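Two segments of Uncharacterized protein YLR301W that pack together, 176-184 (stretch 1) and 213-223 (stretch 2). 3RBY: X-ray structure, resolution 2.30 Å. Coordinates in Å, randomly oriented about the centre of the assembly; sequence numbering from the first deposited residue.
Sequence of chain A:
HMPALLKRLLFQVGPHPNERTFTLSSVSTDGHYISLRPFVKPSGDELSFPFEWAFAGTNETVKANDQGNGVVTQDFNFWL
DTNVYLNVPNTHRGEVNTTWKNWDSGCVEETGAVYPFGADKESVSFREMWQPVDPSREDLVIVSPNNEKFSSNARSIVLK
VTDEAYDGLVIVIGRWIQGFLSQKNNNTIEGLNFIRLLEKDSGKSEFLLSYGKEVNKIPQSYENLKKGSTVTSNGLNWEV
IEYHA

Stretch 1 176-184: WIQGFLSQK
Stretch 2 213-223: KEVNKIPQSYE

Stretch 1 is an extended β-strand from Trp176 to Gln183, with phi between -82° and -151° and psi between 119° and 160°. Stretch 2 lies across one side of it without strand pairing: no backbone hydrogen bond joins the two, and the contact, 342 Å² in all, is made largely by side chains. The chains run in opposing senses, so that Leu181 lies nearest Ile218 (CA to CA 7.4 Å) and Ile177 nearest Gln220 (CA to CA 8.5 Å). Strand alternation points Ile177 and Leu181 toward stretch 2, while Gln178, Phe180 and Ser182 point away.

Lys213 makes no contact. Glu214 (chi1 m, chi2 t) points toward the strand, and its OE2 accepts a hydrogen bond from Gln183 NE2 at 2.8 Å (N-H...O angle 151°). Gln183 starts sideways, but its m,t side chain brings the amide within reach. The other carboxylate oxygen, Glu214 OE1, forms a salt bridge with Lys217 NZ at 2.9 Å, tying the ends of this turn together. Residues 215-217 form a 3-10 segment, held by Lys217 N to Glu214 O (2.8 Å) and Ile218 N to Val215 O (3.0 Å). Val215 and Asn216 direct their CB atoms away, whereas Leu181 (t,p) places CD2 3.9 Å from both Glu214 O and Lys217 CB.

Ile218 (m,t; phi/psi -106/123) extends CD1 to 3.9 Å from Leu181 CB, an apolar contact. Its CG2 would lie 4.0 Å from an ideal CB on Gly179. Pro219 and Gln220 carry the chain onward, with a weak bond from Gln220 NE2 to Ile218 O (3.2 Å); Ser221 points away. Tyr222 (chi1 -40°, chi2 97°) turns back toward the strand. Its OH donates a weak hydrogen bond to Pro219 O (2.8 Å) and approaches Ile177 CG2 at 3.4 Å, while Ile177 CG1 meets Tyr222 CE1 obliquely at 3.6 Å (Ile177 chi1 m, chi2 99°).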

# COMPACT_ATOMS: atom_id res chain seq x y z
N TRP A 176 13.01 -11.48 3.98
CA TRP A 176 13.09 -11.11 2.56
C TRP A 176 14.52 -10.87 2.06
O TRP A 176 15.23 -9.97 2.54
CB TRP A 176 12.25 -9.86 2.29
CG TRP A 176 10.79 -10.04 2.54
CD1 TRP A 176 10.15 -9.99 3.74
CD2 TRP A 176 9.76 -10.27 1.55
NE1 TRP A 176 8.80 -10.19 3.57
CE2 TRP A 176 8.53 -10.36 2.24
CE3 TRP A 176 9.76 -10.42 0.16
CZ2 TRP A 176 7.30 -10.59 1.58
CZ3 TRP A 176 8.54 -10.64 -0.51
CH2 TRP A 176 7.33 -10.73 0.20
N ILE A 177 14.92 -11.65 1.06
CA ILE A 177 16.26 -11.56 0.50
C ILE A 177 16.20 -11.09 -0.94
O ILE A 177 15.47 -11.66 -1.76
CB ILE A 177 16.96 -12.93 0.53
CG1 ILE A 177 17.23 -13.38 1.98
CG2 ILE A 177 18.26 -12.89 -0.25
CD1 ILE A 177 16.22 -14.38 2.52
N GLN A 178 16.96 -10.04 -1.26
CA GLN A 178 17.16 -9.63 -2.64
C GLN A 178 18.65 -9.56 -2.95
O GLN A 178 19.45 -9.16 -2.09
CB GLN A 178 16.49 -8.29 -2.91
CG GLN A 178 14.99 -8.33 -2.78
CD GLN A 178 14.35 -7.08 -3.34
OE1 GLN A 178 13.60 -7.15 -4.33
NE2 GLN A 178 14.64 -5.94 -2.73
N GLY A 179 19.01 -9.97 -4.16
CA GLY A 179 20.40 -10.06 -4.55
C GLY A 179 20.64 -9.86 -6.04
O GLY A 179 19.74 -10.03 -6.87
N PHE A 180 21.87 -9.48 -6.38
CA PHE A 180 22.31 -9.49 -7.77
C PHE A 180 23.72 -10.11 -7.91
O PHE A 180 24.46 -10.23 -6.93
CB PHE A 180 22.23 -8.10 -8.40
CG PHE A 180 23.50 -7.29 -8.28
CD1 PHE A 180 23.77 -6.56 -7.12
CD2 PHE A 180 24.41 -7.24 -9.33
CE1 PHE A 180 24.94 -5.80 -7.00
CE2 PHE A 180 25.59 -6.47 -9.22
CZ PHE A 180 25.84 -5.75 -8.05
N LEU A 181 24.03 -10.55 -9.12
CA LEU A 181 25.37 -11.00 -9.51
C LEU A 181 25.56 -10.63 -10.97
O LEU A 181 24.80 -11.06 -11.83
CB LEU A 181 25.54 -12.51 -9.30
CG LEU A 181 26.91 -13.12 -9.64
CD1 LEU A 181 28.04 -12.42 -8.84
CD2 LEU A 181 26.93 -14.64 -9.39
N SER A 182 26.55 -9.78 -11.26
CA SER A 182 26.81 -9.37 -12.63
C SER A 182 28.25 -9.67 -13.05
O SER A 182 29.18 -9.62 -12.23
CB SER A 182 26.51 -7.88 -12.81
OG SER A 182 27.46 -7.09 -12.12
N GLN A 183 28.43 -10.00 -14.33
CA GLN A 183 29.76 -10.22 -14.89
C GLN A 183 30.40 -8.89 -15.24
O GLN A 183 29.85 -8.12 -16.04
CB GLN A 183 29.69 -11.06 -16.14
CG GLN A 183 29.45 -12.52 -15.89
CD GLN A 183 29.24 -13.27 -17.18
OE1 GLN A 183 29.27 -12.68 -18.26
NE2 GLN A 183 29.02 -14.57 -17.08
N LYS A 184 31.56 -8.61 -14.65
CA LYS A 184 32.25 -7.34 -14.85
C LYS A 184 32.42 -6.98 -16.32
O LYS A 184 32.00 -5.91 -16.76
CB LYS A 184 33.61 -7.35 -14.15
CG LYS A 184 33.54 -7.05 -12.66
CD LYS A 184 34.70 -6.17 -12.22
CE LYS A 184 34.91 -6.26 -10.72
NZ LYS A 184 34.65 -4.96 -10.04
N LYS A 213 21.76 -17.36 -15.32
CA LYS A 213 22.20 -18.74 -15.30
C LYS A 213 23.22 -19.06 -14.19
O LYS A 213 23.52 -20.23 -13.94
CB LYS A 213 22.71 -19.17 -16.68
CG LYS A 213 23.53 -18.11 -17.40
CD LYS A 213 24.46 -18.77 -18.41
CE LYS A 213 25.01 -17.76 -19.39
NZ LYS A 213 25.57 -18.49 -20.56
N GLU A 214 23.71 -18.02 -13.50
CA GLU A 214 24.69 -18.24 -12.43
C GLU A 214 24.12 -18.07 -11.01
O GLU A 214 24.87 -17.94 -10.03
CB GLU A 214 25.88 -17.33 -12.64
CG GLU A 214 26.41 -17.36 -14.05
CD GLU A 214 27.84 -16.86 -14.14
OE1 GLU A 214 28.77 -17.54 -13.65
OE2 GLU A 214 28.02 -15.76 -14.70
N VAL A 215 22.79 -18.09 -10.92
CA VAL A 215 22.08 -17.96 -9.64
C VAL A 215 22.56 -18.90 -8.54
O VAL A 215 22.56 -18.54 -7.37
CB VAL A 215 20.57 -18.13 -9.87
CG1 VAL A 215 19.86 -18.34 -8.55
CG2 VAL A 215 20.02 -16.91 -10.62
N ASN A 216 22.99 -20.11 -8.90
CA ASN A 216 23.53 -21.03 -7.88
C ASN A 216 24.88 -20.60 -7.29
O ASN A 216 25.44 -21.29 -6.43
CB ASN A 216 23.62 -22.48 -8.40
CG ASN A 216 24.74 -22.68 -9.45
OD1 ASN A 216 25.15 -21.74 -10.13
ND2 ASN A 216 25.20 -23.92 -9.59
N LYS A 217 25.41 -19.47 -7.77
CA LYS A 217 26.64 -18.90 -7.19
C LYS A 217 26.30 -17.81 -6.17
O LYS A 217 27.19 -17.11 -5.68
CB LYS A 217 27.56 -18.33 -8.27
CG LYS A 217 28.26 -19.35 -9.18
CD LYS A 217 29.03 -18.58 -10.28
CE LYS A 217 30.02 -19.46 -11.06
NZ LYS A 217 29.42 -20.07 -12.28
N ILE A 218 25.01 -17.66 -5.87
CA ILE A 218 24.55 -16.71 -4.87
C ILE A 218 24.11 -17.42 -3.60
O ILE A 218 23.24 -18.30 -3.63
CB ILE A 218 23.37 -15.89 -5.39
CG1 ILE A 218 23.69 -15.37 -6.79
CG2 ILE A 218 23.07 -14.77 -4.42
CD1 ILE A 218 22.72 -14.31 -7.28
N PRO A 219 24.72 -17.05 -2.46
CA PRO A 219 24.43 -17.75 -1.20
C PRO A 219 22.94 -17.58 -0.84
O PRO A 219 22.37 -16.50 -1.08
CB PRO A 219 25.34 -17.05 -0.19
CG PRO A 219 26.41 -16.34 -1.04
CD PRO A 219 25.67 -15.94 -2.29
N GLN A 220 22.33 -18.63 -0.30
CA GLN A 220 20.89 -18.68 -0.08
C GLN A 220 20.57 -18.98 1.39
O GLN A 220 19.41 -19.12 1.76
CB GLN A 220 20.24 -19.76 -0.98
CG GLN A 220 20.22 -19.44 -2.48
CD GLN A 220 20.40 -20.69 -3.37
OE1 GLN A 220 19.90 -21.78 -3.05
NE2 GLN A 220 21.11 -20.52 -4.49
N SER A 221 21.61 -19.10 2.21
CA SER A 221 21.43 -19.39 3.63
C SER A 221 22.40 -18.52 4.43
O SER A 221 23.58 -18.40 4.06
CB SER A 221 21.71 -20.87 3.92
OG SER A 221 21.85 -21.11 5.31
N TYR A 222 21.93 -17.93 5.51
CA TYR A 222 22.73 -16.94 6.23
C TYR A 222 22.86 -17.31 7.69
O TYR A 222 23.22 -16.48 8.54
CB TYR A 222 22.11 -15.56 6.02
CG TYR A 222 21.66 -15.45 4.58
CD1 TYR A 222 20.34 -15.68 4.23
CD2 TYR A 222 22.58 -15.19 3.57
CE1 TYR A 222 19.94 -15.62 2.91
CE2 TYR A 222 22.19 -15.13 2.25
CZ TYR A 222 20.87 -15.34 1.92
OH TYR A 222 20.48 -15.27 0.60
N GLU A 223 22.60 -18.59 7.97
CA GLU A 223 22.77 -19.15 9.29
C GLU A 223 24.25 -19.34 9.66
O GLU A 223 25.08 -19.71 8.82
CB GLU A 223 22.03 -20.49 9.41
CG GLU A 223 20.51 -20.35 9.33
CD GLU A 223 19.99 -19.19 10.18
OE1 GLU A 223 19.91 -19.32 11.43
OE2 GLU A 223 19.67 -18.12 9.60